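Local coordinates for protein formate dehydrogenase (Pyrobaculum aerophilum, PDB 1QP8) that probably reduces glyoxylate or hydroxypyruvate using a nicotinamide cofactor, as a member of the D-isomer specific 2-hydroxyacid dehydrogenase family, and binds NADPH, at residues Lys126-Gly131 with Glu169-Glu174; Leu130-Ile135 with Gly152-Pro157; Ala233-Trp238 with Trp260-Tyr265. All coordinates share one frame; numbering follows the deposited sequence.

Contact 1. Residues Lys126-Gly131 with Glu169-Glu174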
loop_
_atom_site.group_PDB
_atom_site.type_symbol
_atom_site.label_atom_id
_atom_site.label_comp_id
_atom_site.label_asym_id
_atom_site.label_seq_id
_atom_site.Cartn_x
_atom_site.Cartn_y
_atom_site.Cartn_z
ATOM N N LYS A 126 -0.195 8.388 -14.045
ATOM C CA LYS A 126 -1.235 9.402 -13.910
ATOM C C LYS A 126 -2.273 8.917 -12.908
ATOM O O LYS A 126 -3.061 8.022 -13.208
ATOM C CB LYS A 126 -1.909 9.629 -15.268
ATOM C CG LYS A 126 -0.958 10.054 -16.388
ATOM C CD LYS A 126 0.089 8.983 -16.740
ATOM C CE LYS A 126 -0.450 7.900 -17.678
ATOM N NZ LYS A 126 -1.554 7.077 -17.108
ATOM N N VAL A 127 -2.284 9.519 -11.725
ATOM C CA VAL A 127 -3.216 9.127 -10.681
ATOM C C VAL A 127 -4.089 10.292 -10.219
ATOM O O VAL A 127 -3.581 11.332 -9.819
ATOM C CB VAL A 127 -2.456 8.586 -9.459
ATOM C CG1 VAL A 127 -3.430 7.888 -8.533
ATOM C CG2 VAL A 127 -1.334 7.645 -9.901
ATOM N N ALA A 128 -5.403 10.111 -10.269
ATOM C CA ALA A 128 -6.325 11.150 -9.836
ATOM C C ALA A 128 -6.585 11.009 -8.340
ATOM O O ALA A 128 -6.344 9.952 -7.757
ATOM C CB ALA A 128 -7.634 11.037 -10.594
ATOM N N VAL A 129 -7.067 12.082 -7.723
ATOM C CA VAL A 129 -7.383 12.083 -6.299
ATOM C C VAL A 129 -8.535 13.053 -6.105
ATOM O O VAL A 129 -8.321 14.200 -5.754
ATOM C CB VAL A 129 -6.165 12.537 -5.432
ATOM C CG1 VAL A 129 -6.595 12.815 -4.004
ATOM C CG2 VAL A 129 -5.081 11.446 -5.425
ATOM N N LEU A 130 -9.756 12.587 -6.345
ATOM C CA LEU A 130 -10.935 13.430 -6.203
ATOM C C LEU A 130 -11.191 13.765 -4.740
ATOM O O LEU A 130 -11.407 12.877 -3.919
ATOM C CB LEU A 130 -12.174 12.739 -6.772
ATOM C CG LEU A 130 -12.083 11.739 -7.929
ATOM C CD1 LEU A 130 -13.499 11.499 -8.454
ATOM C CD2 LEU A 130 -11.189 12.253 -9.038
ATOM N N GLY A 131 -11.191 15.054 -4.426
ATOM C CA GLY A 131 -11.402 15.487 -3.059
ATOM C C GLY A 131 -10.049 15.712 -2.427
ATOM O O GLY A 131 -9.259 14.773 -2.314
ATOM N N GLU A 169 -13.320 15.388 -14.508
ATOM C CA GLU A 169 -12.961 14.813 -15.801
ATOM C C GLU A 169 -11.467 14.904 -16.049
ATOM O O GLU A 169 -10.786 13.896 -16.188
ATOM C CB GLU A 169 -13.715 15.521 -16.925
ATOM C CG GLU A 169 -15.182 15.154 -16.999
ATOM C CD GLU A 169 -15.871 15.694 -18.246
ATOM O OE1 GLU A 169 -15.256 15.636 -19.340
ATOM O OE2 GLU A 169 -17.028 16.163 -18.136
ATOM N N GLU A 170 -10.955 16.121 -16.111
ATOM C CA GLU A 170 -9.532 16.310 -16.324
ATOM C C GLU A 170 -8.828 15.970 -15.023
ATOM O O GLU A 170 -8.540 16.849 -14.213
ATOM C CB GLU A 170 -9.244 17.763 -16.730
ATOM C CG GLU A 170 -7.760 18.125 -16.815
ATOM C CD GLU A 170 -6.978 17.215 -17.751
ATOM O OE1 GLU A 170 -7.311 17.176 -18.960
ATOM O OE2 GLU A 170 -6.033 16.543 -17.275
ATOM N N ALA A 171 -8.574 14.684 -14.825
ATOM C CA ALA A 171 -7.916 14.167 -13.626
ATOM C C ALA A 171 -8.031 12.675 -13.824
ATOM O O ALA A 171 -7.150 11.899 -13.454
ATOM C CB ALA A 171 -8.675 14.588 -12.372
ATOM N N LEU A 172 -9.147 12.299 -14.435
ATOM C CA LEU A 172 -9.446 10.916 -14.746
ATOM C C LEU A 172 -8.924 10.588 -16.150
ATOM O O LEU A 172 -8.659 9.430 -16.459
ATOM C CB LEU A 172 -10.962 10.688 -14.685
ATOM C CG LEU A 172 -11.707 10.984 -13.375
ATOM C CD1 LEU A 172 -13.152 10.618 -13.565
ATOM C CD2 LEU A 172 -11.134 10.180 -12.217
ATOM N N ARG A 173 -8.774 11.614 -16.990
ATOM C CA ARG A 173 -8.289 11.424 -18.359
ATOM C C ARG A 173 -7.058 10.548 -18.408
ATOM O O ARG A 173 -6.014 10.898 -17.859
ATOM C CB ARG A 173 -7.976 12.761 -19.041
ATOM C CG ARG A 173 -9.212 13.453 -19.596
ATOM C CD ARG A 173 -8.927 14.341 -20.811
ATOM N NE ARG A 173 -10.130 14.426 -21.634
ATOM C CZ ARG A 173 -11.234 15.079 -21.285
ATOM N NH1 ARG A 173 -11.288 15.734 -20.131
ATOM N NH2 ARG A 173 -12.309 15.025 -22.064
ATOM N N GLU A 174 -7.196 9.405 -19.073
ATOM C CA GLU A 174 -6.101 8.452 -19.211
ATOM C C GLU A 174 -5.401 8.180 -17.886
ATOM O O GLU A 174 -4.226 7.805 -17.859
ATOM C CB GLU A 174 -5.079 8.968 -20.219
ATOM C CG GLU A 174 -5.633 9.176 -21.603
ATOM C CD GLU A 174 -4.618 9.822 -22.515
ATOM O OE1 GLU A 174 -4.189 10.960 -22.215
ATOM O OE2 GLU A 174 -4.247 9.189 -23.528
#

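Contact 2. Residues Leu130-Ile135 with Gly152-Pro157. With NDP (NADPH dihydro-nicotinamide-adenine-dinucleotide phosphate), chain C.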
loop_
_atom_site.group_PDB
_atom_site.type_symbol
_atom_site.label_atom_id
_atom_site.label_comp_id
_atom_site.label_asym_id
_atom_site.label_seq_id
_atom_site.Cartn_x
_atom_site.Cartn_y
_atom_site.Cartn_z
ATOM N N LEU A 130 -9.756 12.587 -6.345
ATOM C CA LEU A 130 -10.935 13.430 -6.203
ATOM C C LEU A 130 -11.191 13.765 -4.740
ATOM O O LEU A 130 -11.407 12.877 -3.919
ATOM C CB LEU A 130 -12.174 12.739 -6.772
ATOM C CG LEU A 130 -12.083 11.739 -7.929
ATOM C CD1 LEU A 130 -13.499 11.499 -8.454
ATOM C CD2 LEU A 130 -11.189 12.253 -9.038
ATOM N N GLY A 131 -11.191 15.054 -4.426
ATOM C CA GLY A 131 -11.402 15.487 -3.059
ATOM C C GLY A 131 -10.049 15.712 -2.427
ATOM O O GLY A 131 -9.259 14.773 -2.314
ATOM N N LEU A 132 -9.762 16.944 -2.026
ATOM C CA LEU A 132 -8.470 17.225 -1.420
ATOM C C LEU A 132 -8.559 17.569 0.064
ATOM O O LEU A 132 -9.636 17.780 0.602
ATOM C CB LEU A 132 -7.753 18.332 -2.207
ATOM C CG LEU A 132 -7.146 17.809 -3.521
ATOM C CD1 LEU A 132 -6.875 18.950 -4.489
ATOM C CD2 LEU A 132 -5.877 17.048 -3.227
ATOM N N GLY A 133 -7.425 17.574 0.744
ATOM C CA GLY A 133 -7.453 17.890 2.157
ATOM C C GLY A 133 -7.949 16.784 3.071
ATOM O O GLY A 133 -8.981 16.164 2.831
ATOM N N GLU A 134 -7.183 16.579 4.141
ATOM C CA GLU A 134 -7.426 15.587 5.184
ATOM C C GLU A 134 -7.091 14.190 4.718
ATOM O O GLU A 134 -6.004 13.688 4.990
ATOM C CB GLU A 134 -8.863 15.670 5.691
ATOM C CG GLU A 134 -9.150 16.946 6.497
ATOM C CD GLU A 134 -8.017 17.349 7.478
ATOM O OE1 GLU A 134 -7.088 16.549 7.735
ATOM O OE2 GLU A 134 -8.063 18.484 8.006
ATOM N N ILE A 135 -8.025 13.561 4.022
ATOM C CA ILE A 135 -7.787 12.232 3.490
ATOM C C ILE A 135 -7.161 12.413 2.113
ATOM O O ILE A 135 -6.028 11.974 1.867
ATOM C CB ILE A 135 -9.106 11.441 3.357
ATOM C CG1 ILE A 135 -9.682 11.166 4.756
ATOM C CG2 ILE A 135 -8.880 10.166 2.530
ATOM C CD1 ILE A 135 -11.129 10.658 4.739
ATOM N N GLY A 152 -4.572 16.188 -8.415
ATOM C CA GLY A 152 -5.569 16.445 -7.389
ATOM C C GLY A 152 -6.741 17.310 -7.811
ATOM O O GLY A 152 -6.568 18.388 -8.369
ATOM N N PHE A 153 -7.946 16.823 -7.535
ATOM C CA PHE A 153 -9.176 17.530 -7.862
ATOM C C PHE A 153 -9.794 18.076 -6.578
ATOM O O PHE A 153 -9.560 17.538 -5.494
ATOM C CB PHE A 153 -10.153 16.570 -8.528
ATOM C CG PHE A 153 -11.578 17.040 -8.508
ATOM C CD1 PHE A 153 -11.971 18.157 -9.240
ATOM C CD2 PHE A 153 -12.545 16.342 -7.788
ATOM C CE1 PHE A 153 -13.307 18.577 -9.266
ATOM C CE2 PHE A 153 -13.891 16.751 -7.804
ATOM C CZ PHE A 153 -14.267 17.872 -8.547
ATOM N N SER A 154 -10.580 19.141 -6.695
ATOM C CA SER A 154 -11.219 19.746 -5.530
ATOM C C SER A 154 -12.002 20.993 -5.913
ATOM O O SER A 154 -11.799 21.547 -6.988
ATOM C CB SER A 154 -10.168 20.103 -4.474
ATOM O OG SER A 154 -10.784 20.604 -3.303
ATOM N N ARG A 155 -12.893 21.422 -5.019
ATOM C CA ARG A 155 -13.728 22.605 -5.232
ATOM C C ARG A 155 -12.848 23.850 -5.137
ATOM O O ARG A 155 -12.584 24.522 -6.139
ATOM C CB ARG A 155 -14.824 22.670 -4.162
ATOM C CG ARG A 155 -16.180 23.139 -4.668
ATOM C CD ARG A 155 -16.785 24.211 -3.760
ATOM N NE ARG A 155 -17.004 23.757 -2.387
ATOM C CZ ARG A 155 -17.985 22.943 -2.002
ATOM N NH1 ARG A 155 -18.858 22.474 -2.888
ATOM N NH2 ARG A 155 -18.100 22.609 -0.722
ATOM N N THR A 156 -12.403 24.165 -3.930
ATOM C CA THR A 156 -11.532 25.318 -3.741
ATOM C C THR A 156 -10.105 24.863 -4.024
ATOM O O THR A 156 -9.637 23.886 -3.445
ATOM C CB THR A 156 -11.600 25.884 -2.295
ATOM O OG1 THR A 156 -11.271 24.857 -1.352
ATOM C CG2 THR A 156 -12.987 26.441 -2.000
ATOM N N PRO A 157 -9.408 25.552 -4.940
ATOM C CA PRO A 157 -8.027 25.233 -5.312
ATOM C C PRO A 157 -7.103 25.121 -4.121
ATOM O O PRO A 157 -7.472 24.582 -3.088
ATOM C CB PRO A 157 -7.648 26.385 -6.226
ATOM C CG PRO A 157 -8.929 26.648 -6.940
ATOM C CD PRO A 157 -9.958 26.597 -5.821
HETATM P PA NDP C . -13.119 17.276 4.636
HETATM O O1A NDP C . -14.607 17.414 4.706
HETATM O O2A NDP C . -13.222 16.283 5.728
HETATM O O5B NDP C . -13.340 17.192 3.003
HETATM C C5B NDP C . -13.155 18.525 2.374
HETATM C C4B NDP C . -12.361 18.378 1.025
HETATM O O4B NDP C . -13.171 17.890 -0.115
HETATM C C3B NDP C . -11.811 19.749 0.466
HETATM O O3B NDP C . -10.765 19.507 -0.458
HETATM C C2B NDP C . -13.121 20.283 -0.115
HETATM O O2B NDP C . -13.206 21.427 -0.884
HETATM C C1B NDP C . -13.624 19.083 -0.803
HETATM N N9A NDP C . -15.010 19.172 -1.128
HETATM C C8A NDP C . -16.131 19.205 -0.340
HETATM N N7A NDP C . -17.252 19.269 -1.059
HETATM C C5A NDP C . -16.804 19.277 -2.357
HETATM C C6A NDP C . -17.504 19.345 -3.618
HETATM N N6A NDP C . -18.848 19.420 -3.635
HETATM N N1A NDP C . -16.737 19.342 -4.778
HETATM C C2A NDP C . -15.354 19.274 -4.669
HETATM N N3A NDP C . -14.641 19.215 -3.558
HETATM C C4A NDP C . -15.443 19.202 -2.430
HETATM O O3 NDP C . -12.199 16.092 4.175
HETATM P PN NDP C . -11.932 14.477 4.303
HETATM O O1N NDP C . -10.748 14.069 3.511
HETATM O O2N NDP C . -11.806 14.040 5.730
HETATM O O5D NDP C . -13.295 13.753 3.686
HETATM C C5D NDP C . -14.449 13.628 4.551
HETATM C C4D NDP C . -15.495 12.823 3.760
HETATM O O4D NDP C . -14.975 11.496 3.506
HETATM C C3D NDP C . -16.774 12.642 4.576
HETATM O O3D NDP C . -17.631 13.745 4.329
HETATM C C2D NDP C . -17.281 11.266 4.070
HETATM O O2D NDP C . -18.187 11.408 2.965
HETATM C C1D NDP C . -15.988 10.486 3.737
HETATM N N1N NDP C . -15.553 9.523 4.858
HETATM C C2N NDP C . -15.498 8.133 4.499
HETATM C C3N NDP C . -15.099 7.236 5.521
HETATM C C7N NDP C . -15.028 5.701 5.160
HETATM O O7N NDP C . -14.510 4.955 5.970
HETATM N N7N NDP C . -15.548 5.313 3.964
HETATM C C4N NDP C . -14.747 7.622 6.872
HETATM C C5N NDP C . -14.848 9.044 7.080
HETATM C C6N NDP C . -15.221 9.974 6.157
HETATM P P2B NDP C . -13.629 22.822 -0.009
HETATM O O1X NDP C . -13.641 23.747 -1.201
HETATM O O2X NDP C . -14.959 22.471 0.558
HETATM O O3X NDP C . -12.568 22.996 0.967
#

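Contact 3. Residues Ala233-Trp238 with Trp260-Tyr265. With NDP (NADPH dihydro-nicotinamide-adenine-dinucleotide phosphate), chain C.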
loop_
_atom_site.group_PDB
_atom_site.type_symbol
_atom_site.label_atom_id
_atom_site.label_comp_id
_atom_site.label_asym_id
_atom_site.label_seq_id
_atom_site.Cartn_x
_atom_site.Cartn_y
_atom_site.Cartn_z
ATOM N N ALA A 233 -12.511 -0.758 -6.397
ATOM C CA ALA A 233 -12.211 -1.180 -5.030
ATOM C C ALA A 233 -12.838 -0.146 -4.113
ATOM O O ALA A 233 -12.407 1.002 -4.088
ATOM C CB ALA A 233 -10.710 -1.226 -4.806
ATOM N N SER A 234 -13.849 -0.544 -3.353
ATOM C CA SER A 234 -14.503 0.406 -2.475
ATOM C C SER A 234 -14.820 -0.107 -1.083
ATOM O O SER A 234 -15.144 -1.281 -0.882
ATOM C CB SER A 234 -15.795 0.900 -3.128
ATOM O OG SER A 234 -16.437 1.868 -2.319
ATOM N N ASP A 235 -14.745 0.803 -0.122
ATOM C CA ASP A 235 -15.045 0.492 1.260
ATOM C C ASP A 235 -16.405 1.072 1.576
ATOM O O ASP A 235 -16.926 0.877 2.667
ATOM C CB ASP A 235 -14.016 1.128 2.183
ATOM C CG ASP A 235 -14.348 0.929 3.645
ATOM O OD1 ASP A 235 -14.614 1.931 4.359
ATOM O OD2 ASP A 235 -14.346 -0.245 4.068
ATOM N N VAL A 236 -16.985 1.789 0.622
ATOM C CA VAL A 236 -18.288 2.401 0.853
ATOM C C VAL A 236 -19.284 2.021 -0.226
ATOM O O VAL A 236 -18.921 1.873 -1.386
ATOM C CB VAL A 236 -18.171 3.910 0.907
ATOM C CG1 VAL A 236 -19.409 4.495 1.578
ATOM C CG2 VAL A 236 -16.925 4.283 1.656
ATOM N N TRP A 237 -20.551 1.884 0.139
ATOM C CA TRP A 237 -21.516 1.455 -0.852
ATOM C C TRP A 237 -22.846 2.164 -0.869
ATOM O O TRP A 237 -23.253 2.757 0.131
ATOM C CB TRP A 237 -21.747 -0.039 -0.680
ATOM C CG TRP A 237 -20.487 -0.782 -0.763
ATOM C CD1 TRP A 237 -19.580 -0.997 0.244
ATOM C CD2 TRP A 237 -19.904 -1.304 -1.957
ATOM N NE1 TRP A 237 -18.460 -1.618 -0.262
ATOM C CE2 TRP A 237 -18.632 -1.816 -1.610
ATOM C CE3 TRP A 237 -20.331 -1.385 -3.290
ATOM C CZ2 TRP A 237 -17.784 -2.397 -2.551
ATOM C CZ3 TRP A 237 -19.485 -1.967 -4.222
ATOM C CH2 TRP A 237 -18.226 -2.464 -3.846
ATOM N N TRP A 238 -23.528 2.087 -2.012
ATOM C CA TRP A 238 -24.836 2.715 -2.160
ATOM C C TRP A 238 -25.795 2.114 -1.153
ATOM O O TRP A 238 -26.665 2.800 -0.632
ATOM C CB TRP A 238 -25.361 2.523 -3.579
ATOM C CG TRP A 238 -24.470 3.175 -4.575
ATOM C CD1 TRP A 238 -24.500 4.477 -4.976
ATOM C CD2 TRP A 238 -23.338 2.583 -5.219
ATOM N NE1 TRP A 238 -23.456 4.737 -5.826
ATOM C CE2 TRP A 238 -22.726 3.591 -5.993
ATOM C CE3 TRP A 238 -22.779 1.298 -5.215
ATOM C CZ2 TRP A 238 -21.578 3.356 -6.758
ATOM C CZ3 TRP A 238 -21.633 1.060 -5.978
ATOM C CH2 TRP A 238 -21.047 2.088 -6.738
ATOM N N TRP A 260 -17.105 -0.927 4.721
ATOM C CA TRP A 260 -17.068 0.378 5.353
ATOM C C TRP A 260 -16.280 0.310 6.665
ATOM O O TRP A 260 -16.776 0.683 7.720
ATOM C CB TRP A 260 -18.506 0.802 5.610
ATOM C CG TRP A 260 -18.679 2.221 5.902
ATOM C CD1 TRP A 260 -17.710 3.173 5.943
ATOM C CD2 TRP A 260 -19.912 2.882 6.175
ATOM N NE1 TRP A 260 -18.266 4.400 6.223
ATOM C CE2 TRP A 260 -19.618 4.247 6.371
ATOM C CE3 TRP A 260 -21.244 2.452 6.271
ATOM C CZ2 TRP A 260 -20.603 5.189 6.661
ATOM C CZ3 TRP A 260 -22.228 3.386 6.558
ATOM C CH2 TRP A 260 -21.901 4.743 6.750
ATOM N N VAL A 261 -15.047 -0.168 6.589
ATOM C CA VAL A 261 -14.208 -0.299 7.768
ATOM C C VAL A 261 -12.915 0.498 7.737
ATOM O O VAL A 261 -12.024 0.260 8.553
ATOM C CB VAL A 261 -13.834 -1.755 7.998
ATOM C CG1 VAL A 261 -15.042 -2.506 8.532
ATOM C CG2 VAL A 261 -13.339 -2.376 6.701
ATOM N N ALA A 262 -12.801 1.431 6.802
ATOM C CA ALA A 262 -11.603 2.244 6.702
ATOM C C ALA A 262 -11.537 3.161 7.908
ATOM O O ALA A 262 -11.747 4.355 7.783
ATOM C CB ALA A 262 -11.651 3.060 5.430
ATOM N N GLY A 263 -11.241 2.619 9.081
ATOM C CA GLY A 263 -11.186 3.467 10.260
ATOM C C GLY A 263 -12.575 3.925 10.665
ATOM O O GLY A 263 -13.407 4.229 9.817
ATOM N N GLY A 264 -12.821 3.985 11.968
ATOM C CA GLY A 264 -14.130 4.380 12.460
ATOM C C GLY A 264 -14.831 3.112 12.902
ATOM O O GLY A 264 -14.628 2.643 14.012
ATOM N N TYR A 265 -15.643 2.542 12.021
ATOM C CA TYR A 265 -16.345 1.310 12.334
ATOM C C TYR A 265 -15.393 0.114 12.201
ATOM O O TYR A 265 -15.782 -1.028 12.455
ATOM C CB TYR A 265 -17.539 1.119 11.401
ATOM C CG TYR A 265 -18.532 2.249 11.449
ATOM C CD1 TYR A 265 -18.280 3.451 10.789
ATOM C CD2 TYR A 265 -19.720 2.129 12.165
ATOM C CE1 TYR A 265 -19.183 4.504 10.838
ATOM C CE2 TYR A 265 -20.632 3.177 12.223
ATOM C CZ TYR A 265 -20.357 4.364 11.557
ATOM O OH TYR A 265 -21.248 5.415 11.615
HETATM P PA NDP C . -13.119 17.276 4.636
HETATM O O1A NDP C . -14.607 17.414 4.706
HETATM O O2A NDP C . -13.222 16.283 5.728
HETATM O O5B NDP C . -13.340 17.192 3.003
HETATM C C5B NDP C . -13.155 18.525 2.374
HETATM C C4B NDP C . -12.361 18.378 1.025
HETATM O O4B NDP C . -13.171 17.890 -0.115
HETATM C C3B NDP C . -11.811 19.749 0.466
HETATM O O3B NDP C . -10.765 19.507 -0.458
HETATM C C2B NDP C . -13.121 20.283 -0.115
HETATM O O2B NDP C . -13.206 21.427 -0.884
HETATM C C1B NDP C . -13.624 19.083 -0.803
HETATM N N9A NDP C . -15.010 19.172 -1.128
HETATM C C8A NDP C . -16.131 19.205 -0.340
HETATM N N7A NDP C . -17.252 19.269 -1.059
HETATM C C5A NDP C . -16.804 19.277 -2.357
HETATM C C6A NDP C . -17.504 19.345 -3.618
HETATM N N6A NDP C . -18.848 19.420 -3.635
HETATM N N1A NDP C . -16.737 19.342 -4.778
HETATM C C2A NDP C . -15.354 19.274 -4.669
HETATM N N3A NDP C . -14.641 19.215 -3.558
HETATM C C4A NDP C . -15.443 19.202 -2.430
HETATM O O3 NDP C . -12.199 16.092 4.175
HETATM P PN NDP C . -11.932 14.477 4.303
HETATM O O1N NDP C . -10.748 14.069 3.511
HETATM O O2N NDP C . -11.806 14.040 5.730
HETATM O O5D NDP C . -13.295 13.753 3.686
HETATM C C5D NDP C . -14.449 13.628 4.551
HETATM C C4D NDP C . -15.495 12.823 3.760
HETATM O O4D NDP C . -14.975 11.496 3.506
HETATM C C3D NDP C . -16.774 12.642 4.576
HETATM O O3D NDP C . -17.631 13.745 4.329
HETATM C C2D NDP C . -17.281 11.266 4.070
HETATM O O2D NDP C . -18.187 11.408 2.965
HETATM C C1D NDP C . -15.988 10.486 3.737
HETATM N N1N NDP C . -15.553 9.523 4.858
HETATM C C2N NDP C . -15.498 8.133 4.499
HETATM C C3N NDP C . -15.099 7.236 5.521
HETATM C C7N NDP C . -15.028 5.701 5.160
HETATM O O7N NDP C . -14.510 4.955 5.970
HETATM N N7N NDP C . -15.548 5.313 3.964
HETATM C C4N NDP C . -14.747 7.622 6.872
HETATM C C5N NDP C . -14.848 9.044 7.080
HETATM C C6N NDP C . -15.221 9.974 6.157
HETATM P P2B NDP C . -13.629 22.822 -0.009
HETATM O O1X NDP C . -13.641 23.747 -1.201
HETATM O O2X NDP C . -14.959 22.471 0.558
HETATM O O3X NDP C . -12.568 22.996 0.967
#

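Contact 1. Residues Lys126-Gly131 with Glu169-Glu174
The Rossmann-type cofactor domain supplies this example of an inner strand covered by a crossover: Ala128 and Leu130 of the strand that starts at Lys126 pack against Ala171 and Leu172 of a short, weakly bonded helical turn. The methyl groups of Ala128 and Ala171 meet flank to flank, CB to CB at 4.1 Å, where the two backbones come close. Beside them, Leu172 CD2 touches two partners, Ala128 CB at 4.0 Å and Leu130 CD2 at 3.8 Å. The two leucine side chains cross at about a right angle, meeting through single methyls.

At one end the contact turns polar. The chain of Lys126 curls back through three successive bends, at chi2, chi3 and chi4, and its NZ donates to Glu174 O at 2.9 Å. The donor arrives nearly head-on to the carbonyl, with a C=O...donor angle of 166°. The Glu174 carboxylate stays apart, OE1 lying 6.9 Å from Lys126 NZ, and can offer at most a distant attraction. Leu172 also rests on Ala178 of strand 177-180 and on His196. The link from strand 149-153 to strand 177-180 thus passes over strand 126-130, as expected of the 2-1-3 strand order of a Rossmann fold.

Contact 2. Residues Leu130-Ile135 with Gly152-Pro157
Leu130 and Phe153, Leu132 and Ser154 make the apolar half of this contact, where two neighbouring strands give way to cofactor-binding loops. The Phe153 ring turns its edge to the backbone of Leu130, whose CA lies near the ring plane, 3.7 Å from Phe153 CD2. Further along, Leu132 CD1 reaches Ser154 CB at 3.5 Å and also lies against the backbone of Gly152; Trp162 packs on the same leucine.

One backbone bond joins the segments: Gly131 N donates to Phe153 O at 3.2 Å. It is bent, and the donor stands 57° out of the carbonyl plane.

The remaining polar bonds go to NADPH. Ile135 N, near the start of helix 135-145, donates to the pyrophosphate oxygen O1N at 2.8 Å, with an N-H...acceptor angle of 155°. Ser154 OG, anti to its backbone N (chi1 -176°), lies at hydrogen-bonding distance from the adenosine ribose hydroxyl O3B, 3.0 Å. Thr156 grips one oxygen of the 2'-phosphate twice, OG1 at 2.6 Å and N at 3.0 Å from O1X, while Arg155 NH2 adds a weak bond to O2X.

Flat groups complete the site. The adenine reaches over one face of the Arg155 guanidinium at a tilt, with C5A 3.7 Å above its plane and displaced toward the rim. Pyrophosphate held by a glycine-bearing turn after the first strand, and the adenosine ribose by the end of the second, are hallmarks of the Rossmann dinucleotide-binding motif; the contacts of Arg155 and Thr156 with the 2'-phosphate are consistent with a site suited to NADPH.

Contact 3. Residues Ala233-Trp238 with Trp260-Tyr265
The Trp260 indole meets Asp235 OD1 and the carboxamide oxygen O7N of NADPH at its edge, while the carboxamide N7N stands oblique to the ring. Asp235 OD1 lies near the ring plane, 3.7 Å from Trp260 CD1. Val236 CG2 comes up obliquely and only loosely, 4.5 Å from Trp260 CD1. The second indole, that of Trp237, carries Ser234 CB over one face, offset toward the rim; its NE1 is bonded to Thr258 O, and Phe250 meets it edge-to-face.

Asp235 carries the polar exchange. Its CG stands anti to the backbone N (chi1 175°), which sends the carboxylate toward the turn that follows Trp260, and two consecutive amides bind it there. Val261 N donates to Asp235 OD2 at 2.6 Å along the syn lone pair. Ala262 N donates to Asp235 OD1 at 3.1 Å in a fairly straight bond, 161° at the hydrogen, yet it approaches from 48° above the carboxylate plane. Thr258 OG1 is a further partner of OD2, so that oxygen is gripped twice and the rotation of the group is fixed. The methyl of Ala262 sits beside Asp235 OD1 and the carboxamide oxygen. Phe89 of helix 83-98 packs on Asp235, Val261 and Ala262, and Arg115 of the second subunit makes a weak hydrogen bond to Trp260 O.

Asp235 is a known NADPH-binding residue, and its OD1 lies 3.4 Å from O7N as modelled. At 2.8 Å resolution the amide oxygen and nitrogen are hard to tell apart, so the geometry implies a carboxylate positioned by backbone amides beside the carboxamide, without settling which amide atom faces it.

In the fold
Followed from the N terminus, the chain enters the six-stranded parallel sheet at strand 126-130, where contacts 1 and 2 both begin and share Leu130 and Gly131. Contact 2 closes first, after helix 135-145, as strand 149-153 returns alongside. Contact 1 closes later, at 169-174, and its longer loop contains that of contact 2; the two also touch through Val129 O and Phe153 N. Contact 3 opens only afterwards, in series, and joins the loops that leave strands 231-234 and 255-257 in the other half of the sheet. Its centre lies about 19 Å from that of contact 2, and NADPH spans the interval, its adenosine at contact 2 and its nicotinamide at contact 3.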